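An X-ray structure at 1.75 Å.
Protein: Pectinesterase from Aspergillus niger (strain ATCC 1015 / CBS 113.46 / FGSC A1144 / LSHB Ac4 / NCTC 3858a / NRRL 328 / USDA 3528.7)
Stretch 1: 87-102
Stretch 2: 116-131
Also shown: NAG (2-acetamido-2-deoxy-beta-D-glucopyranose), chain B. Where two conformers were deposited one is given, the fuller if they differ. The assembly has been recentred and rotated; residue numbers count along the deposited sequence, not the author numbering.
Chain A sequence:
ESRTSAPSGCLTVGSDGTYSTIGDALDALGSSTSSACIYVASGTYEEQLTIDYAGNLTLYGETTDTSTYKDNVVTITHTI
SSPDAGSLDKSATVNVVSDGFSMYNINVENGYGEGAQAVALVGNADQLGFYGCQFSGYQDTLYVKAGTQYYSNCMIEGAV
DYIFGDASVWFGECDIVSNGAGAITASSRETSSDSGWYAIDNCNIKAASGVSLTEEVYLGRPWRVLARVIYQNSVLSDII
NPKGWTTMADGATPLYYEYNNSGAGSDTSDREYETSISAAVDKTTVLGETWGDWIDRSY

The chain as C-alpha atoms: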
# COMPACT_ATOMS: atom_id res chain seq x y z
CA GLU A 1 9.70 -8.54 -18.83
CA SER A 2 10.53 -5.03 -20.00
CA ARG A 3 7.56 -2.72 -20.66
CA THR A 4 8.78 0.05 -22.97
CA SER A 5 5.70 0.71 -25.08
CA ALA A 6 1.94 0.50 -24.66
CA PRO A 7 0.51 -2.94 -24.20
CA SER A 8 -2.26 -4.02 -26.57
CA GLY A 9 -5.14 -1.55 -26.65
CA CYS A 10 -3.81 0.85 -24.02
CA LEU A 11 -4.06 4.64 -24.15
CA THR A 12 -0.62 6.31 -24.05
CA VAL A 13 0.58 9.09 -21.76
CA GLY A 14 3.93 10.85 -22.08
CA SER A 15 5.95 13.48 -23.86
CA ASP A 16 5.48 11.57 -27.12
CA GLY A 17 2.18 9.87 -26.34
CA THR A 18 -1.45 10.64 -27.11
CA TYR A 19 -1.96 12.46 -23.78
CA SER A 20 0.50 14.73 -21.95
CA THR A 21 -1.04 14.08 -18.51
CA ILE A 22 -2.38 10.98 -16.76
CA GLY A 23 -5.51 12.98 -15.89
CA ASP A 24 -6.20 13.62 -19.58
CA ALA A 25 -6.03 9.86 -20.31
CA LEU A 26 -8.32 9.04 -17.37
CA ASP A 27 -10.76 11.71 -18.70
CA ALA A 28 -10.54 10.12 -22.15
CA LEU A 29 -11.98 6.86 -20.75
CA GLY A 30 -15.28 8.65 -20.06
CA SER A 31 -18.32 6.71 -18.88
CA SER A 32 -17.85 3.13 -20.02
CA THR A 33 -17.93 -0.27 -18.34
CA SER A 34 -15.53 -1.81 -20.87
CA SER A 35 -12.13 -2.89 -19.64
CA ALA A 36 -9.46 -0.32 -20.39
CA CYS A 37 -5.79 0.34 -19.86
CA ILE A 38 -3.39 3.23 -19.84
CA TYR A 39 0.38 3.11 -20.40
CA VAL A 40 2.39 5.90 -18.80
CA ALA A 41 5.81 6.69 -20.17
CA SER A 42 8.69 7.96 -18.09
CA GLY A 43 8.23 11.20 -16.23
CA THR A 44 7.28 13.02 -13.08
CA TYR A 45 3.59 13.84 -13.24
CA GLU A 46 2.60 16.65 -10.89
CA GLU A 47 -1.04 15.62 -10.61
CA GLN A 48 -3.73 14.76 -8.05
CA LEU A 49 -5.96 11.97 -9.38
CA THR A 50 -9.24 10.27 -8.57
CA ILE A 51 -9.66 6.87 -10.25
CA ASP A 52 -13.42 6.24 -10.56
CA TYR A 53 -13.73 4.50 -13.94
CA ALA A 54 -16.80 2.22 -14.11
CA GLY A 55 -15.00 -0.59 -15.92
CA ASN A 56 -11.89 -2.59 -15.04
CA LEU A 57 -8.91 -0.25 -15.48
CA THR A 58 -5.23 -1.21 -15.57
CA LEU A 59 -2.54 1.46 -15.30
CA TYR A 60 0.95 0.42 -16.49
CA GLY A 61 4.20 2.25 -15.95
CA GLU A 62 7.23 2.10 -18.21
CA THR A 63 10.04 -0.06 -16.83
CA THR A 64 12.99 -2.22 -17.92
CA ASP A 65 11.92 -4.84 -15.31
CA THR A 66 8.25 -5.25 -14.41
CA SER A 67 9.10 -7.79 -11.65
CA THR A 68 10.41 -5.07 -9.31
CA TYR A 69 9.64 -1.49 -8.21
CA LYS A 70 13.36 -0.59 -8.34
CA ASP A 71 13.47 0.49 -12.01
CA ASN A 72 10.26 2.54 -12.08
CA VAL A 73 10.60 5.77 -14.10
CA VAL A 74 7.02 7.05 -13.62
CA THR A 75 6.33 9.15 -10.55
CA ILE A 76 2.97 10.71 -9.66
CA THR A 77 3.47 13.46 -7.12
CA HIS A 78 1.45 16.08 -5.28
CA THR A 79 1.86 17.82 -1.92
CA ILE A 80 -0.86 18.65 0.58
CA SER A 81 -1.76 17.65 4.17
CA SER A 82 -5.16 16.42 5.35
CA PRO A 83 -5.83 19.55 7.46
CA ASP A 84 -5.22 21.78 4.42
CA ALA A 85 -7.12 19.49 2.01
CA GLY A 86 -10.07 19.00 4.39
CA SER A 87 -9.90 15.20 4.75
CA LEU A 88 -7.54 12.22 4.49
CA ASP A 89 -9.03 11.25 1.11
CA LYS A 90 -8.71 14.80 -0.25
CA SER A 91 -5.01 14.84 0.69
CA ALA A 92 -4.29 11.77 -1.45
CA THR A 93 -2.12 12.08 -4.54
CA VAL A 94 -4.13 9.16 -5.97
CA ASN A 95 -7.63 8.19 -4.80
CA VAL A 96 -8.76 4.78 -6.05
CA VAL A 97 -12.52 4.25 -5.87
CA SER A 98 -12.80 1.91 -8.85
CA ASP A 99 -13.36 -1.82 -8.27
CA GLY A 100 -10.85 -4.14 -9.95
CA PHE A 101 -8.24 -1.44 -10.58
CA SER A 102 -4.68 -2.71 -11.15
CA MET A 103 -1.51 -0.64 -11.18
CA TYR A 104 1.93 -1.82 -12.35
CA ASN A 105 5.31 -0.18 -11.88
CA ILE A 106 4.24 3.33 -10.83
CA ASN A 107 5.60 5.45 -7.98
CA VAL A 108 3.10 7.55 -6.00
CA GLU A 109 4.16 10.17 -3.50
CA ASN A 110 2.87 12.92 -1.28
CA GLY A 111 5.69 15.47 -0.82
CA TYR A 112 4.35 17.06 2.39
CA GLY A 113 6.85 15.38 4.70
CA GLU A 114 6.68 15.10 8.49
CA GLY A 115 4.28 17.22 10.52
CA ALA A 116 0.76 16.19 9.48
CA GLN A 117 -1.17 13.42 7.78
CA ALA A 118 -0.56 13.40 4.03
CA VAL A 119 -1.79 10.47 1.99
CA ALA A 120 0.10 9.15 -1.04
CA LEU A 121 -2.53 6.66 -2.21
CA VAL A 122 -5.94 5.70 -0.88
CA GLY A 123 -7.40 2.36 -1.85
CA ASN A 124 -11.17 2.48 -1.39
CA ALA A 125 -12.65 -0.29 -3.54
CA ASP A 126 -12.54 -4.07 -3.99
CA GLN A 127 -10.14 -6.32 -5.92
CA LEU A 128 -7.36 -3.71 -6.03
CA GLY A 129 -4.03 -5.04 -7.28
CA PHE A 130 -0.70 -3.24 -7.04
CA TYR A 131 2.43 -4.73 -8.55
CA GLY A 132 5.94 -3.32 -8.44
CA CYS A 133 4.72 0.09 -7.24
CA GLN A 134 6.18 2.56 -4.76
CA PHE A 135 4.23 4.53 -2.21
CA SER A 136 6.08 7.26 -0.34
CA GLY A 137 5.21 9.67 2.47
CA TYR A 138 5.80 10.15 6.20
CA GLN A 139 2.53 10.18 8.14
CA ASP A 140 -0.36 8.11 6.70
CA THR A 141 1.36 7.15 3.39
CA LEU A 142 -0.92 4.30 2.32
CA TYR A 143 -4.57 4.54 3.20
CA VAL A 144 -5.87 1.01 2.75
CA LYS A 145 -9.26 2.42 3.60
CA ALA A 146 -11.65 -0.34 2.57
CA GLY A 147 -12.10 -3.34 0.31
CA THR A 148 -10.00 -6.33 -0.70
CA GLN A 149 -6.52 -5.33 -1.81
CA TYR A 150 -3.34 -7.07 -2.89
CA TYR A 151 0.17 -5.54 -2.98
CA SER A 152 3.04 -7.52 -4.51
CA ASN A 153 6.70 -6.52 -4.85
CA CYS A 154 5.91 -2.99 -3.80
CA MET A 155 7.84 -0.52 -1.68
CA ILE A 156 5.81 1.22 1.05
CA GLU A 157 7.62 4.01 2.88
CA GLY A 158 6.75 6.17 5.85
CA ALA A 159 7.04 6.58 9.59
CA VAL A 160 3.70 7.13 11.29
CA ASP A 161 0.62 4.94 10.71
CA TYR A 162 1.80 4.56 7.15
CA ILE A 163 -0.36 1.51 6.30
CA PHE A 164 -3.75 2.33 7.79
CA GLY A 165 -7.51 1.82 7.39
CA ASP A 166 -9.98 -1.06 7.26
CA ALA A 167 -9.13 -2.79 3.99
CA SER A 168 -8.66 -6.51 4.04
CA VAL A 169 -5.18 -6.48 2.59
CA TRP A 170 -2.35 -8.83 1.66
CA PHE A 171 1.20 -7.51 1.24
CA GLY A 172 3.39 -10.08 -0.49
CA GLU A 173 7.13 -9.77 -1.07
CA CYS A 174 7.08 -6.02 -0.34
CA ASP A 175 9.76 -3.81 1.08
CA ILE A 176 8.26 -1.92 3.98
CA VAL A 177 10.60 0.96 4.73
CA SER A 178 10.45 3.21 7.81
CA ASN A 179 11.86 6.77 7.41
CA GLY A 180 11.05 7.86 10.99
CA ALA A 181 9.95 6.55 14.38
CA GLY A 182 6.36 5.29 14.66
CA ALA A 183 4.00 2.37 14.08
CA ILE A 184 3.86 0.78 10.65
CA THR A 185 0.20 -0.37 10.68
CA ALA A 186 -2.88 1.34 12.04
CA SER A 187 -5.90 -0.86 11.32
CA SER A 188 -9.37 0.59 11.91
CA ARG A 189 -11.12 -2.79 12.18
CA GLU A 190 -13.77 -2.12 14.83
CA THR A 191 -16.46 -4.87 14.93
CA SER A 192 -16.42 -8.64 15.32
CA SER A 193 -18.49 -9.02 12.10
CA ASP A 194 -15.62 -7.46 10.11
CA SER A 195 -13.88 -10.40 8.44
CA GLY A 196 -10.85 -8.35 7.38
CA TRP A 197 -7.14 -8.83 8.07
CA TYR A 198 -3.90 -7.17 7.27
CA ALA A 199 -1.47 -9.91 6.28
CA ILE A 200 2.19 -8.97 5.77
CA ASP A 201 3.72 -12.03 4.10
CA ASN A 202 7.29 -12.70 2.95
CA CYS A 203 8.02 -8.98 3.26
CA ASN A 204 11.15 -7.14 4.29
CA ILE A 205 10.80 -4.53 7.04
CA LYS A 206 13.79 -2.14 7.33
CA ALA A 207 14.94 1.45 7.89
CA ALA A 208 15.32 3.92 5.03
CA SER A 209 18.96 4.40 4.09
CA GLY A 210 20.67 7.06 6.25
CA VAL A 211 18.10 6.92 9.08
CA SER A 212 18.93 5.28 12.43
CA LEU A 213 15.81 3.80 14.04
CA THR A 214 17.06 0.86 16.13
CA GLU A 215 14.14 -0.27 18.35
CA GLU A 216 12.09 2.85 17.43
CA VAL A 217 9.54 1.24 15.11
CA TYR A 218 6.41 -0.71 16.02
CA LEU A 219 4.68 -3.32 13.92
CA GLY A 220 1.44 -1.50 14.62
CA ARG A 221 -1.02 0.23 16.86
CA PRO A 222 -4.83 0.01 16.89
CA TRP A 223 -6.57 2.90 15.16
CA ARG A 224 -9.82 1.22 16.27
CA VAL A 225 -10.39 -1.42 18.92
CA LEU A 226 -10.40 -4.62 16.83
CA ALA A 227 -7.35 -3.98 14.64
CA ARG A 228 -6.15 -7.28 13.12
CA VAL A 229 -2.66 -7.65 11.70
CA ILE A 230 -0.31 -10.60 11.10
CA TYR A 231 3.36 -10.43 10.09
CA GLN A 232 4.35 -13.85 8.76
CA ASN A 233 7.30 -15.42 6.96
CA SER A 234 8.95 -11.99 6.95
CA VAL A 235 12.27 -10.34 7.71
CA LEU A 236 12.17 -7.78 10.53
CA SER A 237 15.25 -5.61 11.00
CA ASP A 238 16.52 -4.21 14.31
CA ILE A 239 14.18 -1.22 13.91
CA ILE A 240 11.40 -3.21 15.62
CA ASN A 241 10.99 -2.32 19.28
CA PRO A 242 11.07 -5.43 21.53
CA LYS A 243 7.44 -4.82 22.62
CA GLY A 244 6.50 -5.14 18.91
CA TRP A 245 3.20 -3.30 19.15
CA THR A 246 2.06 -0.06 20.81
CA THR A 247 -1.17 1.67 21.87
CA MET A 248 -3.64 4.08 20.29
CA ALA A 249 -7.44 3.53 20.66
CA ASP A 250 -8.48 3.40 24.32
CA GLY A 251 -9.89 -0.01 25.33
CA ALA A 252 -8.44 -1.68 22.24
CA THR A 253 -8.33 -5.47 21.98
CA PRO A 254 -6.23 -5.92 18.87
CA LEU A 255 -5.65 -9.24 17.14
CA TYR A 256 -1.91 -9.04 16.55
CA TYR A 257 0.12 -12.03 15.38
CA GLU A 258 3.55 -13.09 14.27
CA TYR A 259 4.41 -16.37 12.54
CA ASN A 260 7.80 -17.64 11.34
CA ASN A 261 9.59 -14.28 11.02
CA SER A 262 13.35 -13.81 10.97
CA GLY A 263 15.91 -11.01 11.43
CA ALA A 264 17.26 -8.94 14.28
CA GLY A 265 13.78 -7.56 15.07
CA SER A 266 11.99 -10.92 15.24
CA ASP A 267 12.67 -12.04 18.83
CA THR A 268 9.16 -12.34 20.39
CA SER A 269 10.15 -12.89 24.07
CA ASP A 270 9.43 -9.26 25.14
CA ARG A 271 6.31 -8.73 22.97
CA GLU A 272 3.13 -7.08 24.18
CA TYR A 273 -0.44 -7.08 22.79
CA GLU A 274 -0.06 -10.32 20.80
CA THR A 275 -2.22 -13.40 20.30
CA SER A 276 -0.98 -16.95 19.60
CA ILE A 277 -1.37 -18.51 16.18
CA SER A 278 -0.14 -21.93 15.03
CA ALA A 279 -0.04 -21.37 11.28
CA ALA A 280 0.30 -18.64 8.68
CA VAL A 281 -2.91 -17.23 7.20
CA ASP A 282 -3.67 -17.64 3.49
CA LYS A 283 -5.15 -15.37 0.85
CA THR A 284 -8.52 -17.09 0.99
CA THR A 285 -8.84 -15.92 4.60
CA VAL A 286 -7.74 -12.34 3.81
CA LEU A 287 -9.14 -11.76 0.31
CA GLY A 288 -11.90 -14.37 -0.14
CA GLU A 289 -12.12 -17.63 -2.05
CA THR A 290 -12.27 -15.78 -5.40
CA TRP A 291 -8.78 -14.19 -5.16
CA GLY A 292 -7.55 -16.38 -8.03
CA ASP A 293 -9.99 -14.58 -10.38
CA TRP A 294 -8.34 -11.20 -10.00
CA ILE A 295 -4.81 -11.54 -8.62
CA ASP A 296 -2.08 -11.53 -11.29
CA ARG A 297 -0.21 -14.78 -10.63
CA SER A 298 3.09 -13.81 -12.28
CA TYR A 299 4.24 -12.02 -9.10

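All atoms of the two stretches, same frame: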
# COMPACT_ATOMS: atom_id res chain seq x y z
N SER A 87 -9.73 16.58 4.28
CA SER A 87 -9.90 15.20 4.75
C SER A 87 -8.69 14.37 4.35
O SER A 87 -7.88 14.80 3.54
CB SER A 87 -11.14 14.56 4.14
OG SER A 87 -10.94 14.28 2.76
N LEU A 88 -8.57 13.17 4.93
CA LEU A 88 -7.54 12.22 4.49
C LEU A 88 -7.62 11.92 3.00
O LEU A 88 -6.62 12.00 2.30
CB LEU A 88 -7.64 10.91 5.26
CG LEU A 88 -7.26 11.03 6.74
CD1 LEU A 88 -7.73 9.77 7.47
CD2 LEU A 88 -5.76 11.25 6.89
N ASP A 89 -8.82 11.57 2.52
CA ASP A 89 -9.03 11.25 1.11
C ASP A 89 -8.67 12.39 0.17
O ASP A 89 -8.09 12.16 -0.88
CB ASP A 89 -10.49 10.84 0.85
CG ASP A 89 -10.78 9.44 1.30
OD1 ASP A 89 -9.86 8.79 1.83
OD2 ASP A 89 -11.94 8.99 1.15
N LYS A 90 -9.01 13.61 0.57
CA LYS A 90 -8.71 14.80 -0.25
C LYS A 90 -7.24 15.15 -0.28
O LYS A 90 -6.83 15.90 -1.16
CB LYS A 90 -9.52 16.02 0.21
CG LYS A 90 -10.99 15.93 -0.12
CD LYS A 90 -11.78 17.13 0.39
CE LYS A 90 -13.25 16.93 0.08
NZ LYS A 90 -14.11 18.04 0.60
N SER A 91 -6.45 14.63 0.67
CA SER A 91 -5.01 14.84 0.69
C SER A 91 -4.26 13.88 -0.23
O SER A 91 -3.06 14.05 -0.46
CB SER A 91 -4.46 14.70 2.12
OG SER A 91 -4.30 13.34 2.50
N ALA A 92 -4.95 12.86 -0.74
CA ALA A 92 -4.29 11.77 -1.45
C ALA A 92 -3.83 12.21 -2.82
O ALA A 92 -4.56 12.88 -3.53
CB ALA A 92 -5.21 10.57 -1.58
N THR A 93 -2.61 11.84 -3.19
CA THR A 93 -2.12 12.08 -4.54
C THR A 93 -2.93 11.27 -5.54
O THR A 93 -3.29 11.77 -6.62
CB THR A 93 -0.63 11.78 -4.64
OG1 THR A 93 0.06 12.65 -3.75
CG2 THR A 93 -0.14 12.00 -6.05
N VAL A 94 -3.25 10.04 -5.16
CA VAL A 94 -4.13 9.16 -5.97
C VAL A 94 -5.22 8.54 -5.08
O VAL A 94 -4.93 7.96 -4.02
CB VAL A 94 -3.36 8.02 -6.65
CG1 VAL A 94 -4.32 7.12 -7.40
CG2 VAL A 94 -2.31 8.55 -7.62
N ASN A 95 -6.47 8.67 -5.53
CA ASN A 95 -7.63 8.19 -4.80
C ASN A 95 -8.31 7.14 -5.65
O ASN A 95 -8.92 7.46 -6.66
CB ASN A 95 -8.58 9.37 -4.50
CG ASN A 95 -9.82 8.95 -3.73
OD1 ASN A 95 -9.97 7.81 -3.30
ND2 ASN A 95 -10.73 9.91 -3.53
N VAL A 96 -8.19 5.87 -5.26
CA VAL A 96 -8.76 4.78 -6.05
C VAL A 96 -10.11 4.36 -5.50
O VAL A 96 -10.20 3.73 -4.43
CB VAL A 96 -7.84 3.57 -6.10
CG1 VAL A 96 -8.42 2.50 -7.01
CG2 VAL A 96 -6.46 3.96 -6.60
N VAL A 97 -11.16 4.68 -6.23
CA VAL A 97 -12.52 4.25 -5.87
C VAL A 97 -13.16 3.37 -6.95
O VAL A 97 -14.38 3.24 -7.04
CB VAL A 97 -13.42 5.45 -5.51
CG1 VAL A 97 -12.88 6.15 -4.28
CG2 VAL A 97 -13.56 6.41 -6.69
N SER A 98 -12.32 2.71 -7.74
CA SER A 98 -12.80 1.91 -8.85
C SER A 98 -12.50 0.43 -8.59
O SER A 98 -11.33 0.01 -8.56
CB SER A 98 -12.13 2.40 -10.14
OG SER A 98 -12.45 1.60 -11.27
N ASP A 99 -13.55 -0.38 -8.43
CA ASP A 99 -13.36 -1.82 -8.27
C ASP A 99 -12.48 -2.42 -9.38
O ASP A 99 -12.58 -2.04 -10.54
CB ASP A 99 -14.69 -2.58 -8.26
CG ASP A 99 -15.47 -2.39 -6.97
OD1 ASP A 99 -14.94 -1.93 -5.93
OD2 ASP A 99 -16.66 -2.74 -7.00
N GLY A 100 -11.62 -3.35 -8.99
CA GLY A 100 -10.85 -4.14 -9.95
C GLY A 100 -9.67 -3.42 -10.56
O GLY A 100 -9.02 -3.95 -11.45
N PHE A 101 -9.38 -2.21 -10.09
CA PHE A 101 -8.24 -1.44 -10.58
C PHE A 101 -6.93 -2.21 -10.33
O PHE A 101 -6.75 -2.84 -9.27
CB PHE A 101 -8.19 -0.08 -9.88
CG PHE A 101 -7.01 0.77 -10.24
CD1 PHE A 101 -6.92 1.37 -11.49
CD2 PHE A 101 -6.00 1.02 -9.31
CE1 PHE A 101 -5.84 2.18 -11.82
CE2 PHE A 101 -4.93 1.83 -9.62
CZ PHE A 101 -4.84 2.41 -10.89
N SER A 102 -6.03 -2.16 -11.30
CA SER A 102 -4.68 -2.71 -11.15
C SER A 102 -3.67 -1.67 -11.56
O SER A 102 -3.89 -0.95 -12.55
CB SER A 102 -4.50 -3.96 -12.00
OG SER A 102 -5.47 -4.91 -11.68
N ALA A 116 2.20 16.40 9.58
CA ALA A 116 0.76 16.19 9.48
C ALA A 116 0.48 15.02 8.56
O ALA A 116 1.34 14.61 7.80
CB ALA A 116 0.05 17.44 8.93
N GLN A 117 -0.75 14.52 8.62
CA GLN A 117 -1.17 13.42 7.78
C GLN A 117 -1.17 13.88 6.33
O GLN A 117 -1.64 14.96 6.05
CB GLN A 117 -2.57 12.95 8.15
CG GLN A 117 -2.70 12.54 9.61
CD GLN A 117 -3.22 13.67 10.48
OE1 GLN A 117 -2.80 14.83 10.35
NE2 GLN A 117 -4.12 13.32 11.38
N ALA A 118 -0.62 13.06 5.44
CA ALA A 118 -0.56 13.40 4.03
C ALA A 118 -0.51 12.12 3.21
O ALA A 118 0.52 11.47 3.12
CB ALA A 118 0.64 14.29 3.73
N VAL A 119 -1.64 11.76 2.64
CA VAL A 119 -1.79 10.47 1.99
C VAL A 119 -1.16 10.44 0.59
O VAL A 119 -1.34 11.37 -0.19
CB VAL A 119 -3.27 10.07 1.93
CG1 VAL A 119 -3.50 8.76 1.18
CG2 VAL A 119 -3.81 9.94 3.34
N ALA A 120 -0.42 9.37 0.31
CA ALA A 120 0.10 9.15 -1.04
C ALA A 120 -0.97 8.49 -1.90
O ALA A 120 -1.37 9.05 -2.90
CB ALA A 120 1.36 8.31 -1.01
N LEU A 121 -1.46 7.33 -1.49
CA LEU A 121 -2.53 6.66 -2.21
C LEU A 121 -3.59 6.13 -1.25
O LEU A 121 -3.26 5.61 -0.18
CB LEU A 121 -2.01 5.52 -3.11
CG LEU A 121 -3.08 4.79 -3.93
CD1 LEU A 121 -2.56 4.40 -5.30
CD2 LEU A 121 -3.62 3.57 -3.21
N VAL A 122 -4.86 6.33 -1.62
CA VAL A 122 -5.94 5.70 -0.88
C VAL A 122 -6.56 4.64 -1.78
O VAL A 122 -6.89 4.89 -2.96
CB VAL A 122 -6.99 6.68 -0.30
CG1 VAL A 122 -7.44 7.71 -1.30
CG2 VAL A 122 -8.19 5.93 0.26
N GLY A 123 -6.68 3.45 -1.22
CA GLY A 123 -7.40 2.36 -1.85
C GLY A 123 -8.75 2.21 -1.20
O GLY A 123 -8.84 1.85 -0.03
N ASN A 124 -9.81 2.51 -1.95
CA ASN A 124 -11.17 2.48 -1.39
C ASN A 124 -12.14 1.82 -2.37
O ASN A 124 -13.09 2.44 -2.85
CB ASN A 124 -11.60 3.90 -1.02
CG ASN A 124 -12.93 3.95 -0.31
OD1 ASN A 124 -13.36 2.98 0.31
ND2 ASN A 124 -13.61 5.08 -0.42
N ALA A 125 -11.89 0.54 -2.61
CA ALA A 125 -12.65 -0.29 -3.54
C ALA A 125 -12.16 -1.74 -3.42
O ALA A 125 -11.17 -2.03 -2.75
CB ALA A 125 -12.47 0.21 -4.97
N ASP A 126 -12.87 -2.65 -4.07
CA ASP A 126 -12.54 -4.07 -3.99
C ASP A 126 -11.69 -4.56 -5.17
O ASP A 126 -11.71 -3.98 -6.26
CB ASP A 126 -13.81 -4.92 -3.96
CG ASP A 126 -14.56 -4.83 -2.65
OD1 ASP A 126 -13.94 -4.91 -1.57
OD2 ASP A 126 -15.81 -4.74 -2.71
N GLN A 127 -10.99 -5.66 -4.93
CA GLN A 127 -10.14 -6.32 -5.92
C GLN A 127 -9.10 -5.36 -6.51
O GLN A 127 -8.94 -5.28 -7.73
CB GLN A 127 -11.00 -6.99 -7.00
CG GLN A 127 -12.00 -7.93 -6.35
CD GLN A 127 -12.64 -8.93 -7.28
OE1 GLN A 127 -12.51 -8.87 -8.51
NE2 GLN A 127 -13.34 -9.89 -6.68
N LEU A 128 -8.44 -4.61 -5.64
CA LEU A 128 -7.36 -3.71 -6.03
C LEU A 128 -6.04 -4.43 -6.02
O LEU A 128 -5.66 -5.07 -5.01
CB LEU A 128 -7.29 -2.50 -5.10
CG LEU A 128 -8.59 -1.70 -5.01
CD1 LEU A 128 -8.35 -0.45 -4.17
CD2 LEU A 128 -9.14 -1.35 -6.39
N GLY A 129 -5.33 -4.36 -7.14
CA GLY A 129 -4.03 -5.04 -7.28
C GLY A 129 -2.93 -4.07 -7.62
O GLY A 129 -3.06 -3.30 -8.58
N PHE A 130 -1.85 -4.11 -6.85
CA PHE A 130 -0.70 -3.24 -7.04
C PHE A 130 0.57 -4.07 -7.13
O PHE A 130 0.86 -4.86 -6.24
CB PHE A 130 -0.60 -2.22 -5.88
CG PHE A 130 -1.79 -1.34 -5.75
CD1 PHE A 130 -2.87 -1.72 -4.97
CD2 PHE A 130 -1.85 -0.12 -6.42
CE1 PHE A 130 -3.98 -0.89 -4.85
CE2 PHE A 130 -2.97 0.71 -6.32
CZ PHE A 130 -4.03 0.32 -5.54
N TYR A 131 1.31 -3.88 -8.21
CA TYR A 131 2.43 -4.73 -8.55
C TYR A 131 3.65 -3.89 -8.89
O TYR A 131 3.63 -3.11 -9.83
CB TYR A 131 2.05 -5.57 -9.78
CG TYR A 131 0.78 -6.37 -9.60
CD1 TYR A 131 0.81 -7.63 -9.03
CD2 TYR A 131 -0.45 -5.85 -9.96
CE1 TYR A 131 -0.35 -8.36 -8.85
CE2 TYR A 131 -1.62 -6.57 -9.78
CZ TYR A 131 -1.56 -7.83 -9.23
OH TYR A 131 -2.70 -8.55 -9.06
C1 NAG B . -13.98 -7.31 -13.88
C2 NAG B . -14.22 -8.34 -14.98
C3 NAG B . -14.62 -9.62 -14.26
C4 NAG B . -13.54 -10.01 -13.23
C5 NAG B . -13.05 -8.82 -12.38
C6 NAG B . -11.78 -9.12 -11.61
C7 NAG B . -14.89 -7.52 -17.22
C8 NAG B . -15.99 -7.00 -18.11
N2 NAG B . -15.19 -7.83 -15.95
O3 NAG B . -14.83 -10.66 -15.21
O4 NAG B . -14.03 -11.03 -12.36
O5 NAG B . -12.81 -7.69 -13.19
O6 NAG B . -11.47 -8.03 -10.76
O7 NAG B . -13.76 -7.63 -17.70
O HOH W 1 -11.69 7.26 -1.20
O HOH W 2 -17.64 -3.92 -4.70
O HOH W 3 -6.94 -5.85 -9.49

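The contact between residues 87-102 and 116-131 of this pectinesterase is a parallel strand pairing, in which neighbouring backbones exchange hydrogen bonds in register and side chains pack against one another, mostly as apolar contacts. Strands 94-96 and 121-124 run only 7° apart, and the register keeps a constant offset of 27 residues from Ala-92 with Val-119 to Ser-102 with Gly-129.

Parallel strands bond in a staggered ladder, alternate residues of the first strand reaching to both neighbours of their partners. Val-94 N donates to Ala-120 O (3.1 Å) while Val-94 O accepts from Val-122 N (2.9 Å); Val-96 repeats the pattern, its N to Val-122 O and its O from Asn-124 N, both 2.8 Å. Alternation then sorts the side chains. Val-94, Val-96 and Leu-121 share one face, where Leu-121 CD1 lies 3.9 Å from Val-94 CG1 and 4.1 Å from Val-96 CG2. On the other, Val-122 CG1 packs 3.6 Å from Ala-92 CB, and a water links Asn-95 OD1 to Asn-124 ND2.

Where the ladder breaks, side chains supply the missing acceptors. Ser-91 OG donates to Leu-88 O (2.7 Å) and accepts from Val-119 N (3.1 Å), tying the segment before the strand to the second stretch. At the type II turn from Ser-98 to Phe-101, Asp-99 OD1 accepts from Asp-126 N (2.9 Å), and Gly-100 N returns a bond to Asp-126 O (2.8 Å). The carboxylates of Asp-99 and Asp-126 lie close despite like charge, and a water donates to OD2 of each. Gly-100 has the positive phi that glycine readily adopts.

Pairing resumes as Gly-129 N donates to Phe-101 O (3.0 Å). Here Leu-128 CD2 fills the space beside Phe-101 CB (3.8 Å) and Val-96 CG1 (4.0 Å), while Phe-130 CE2 approaches the edge of the Phe-101 ring at CE2 (4.0 Å), extending the apolar packing.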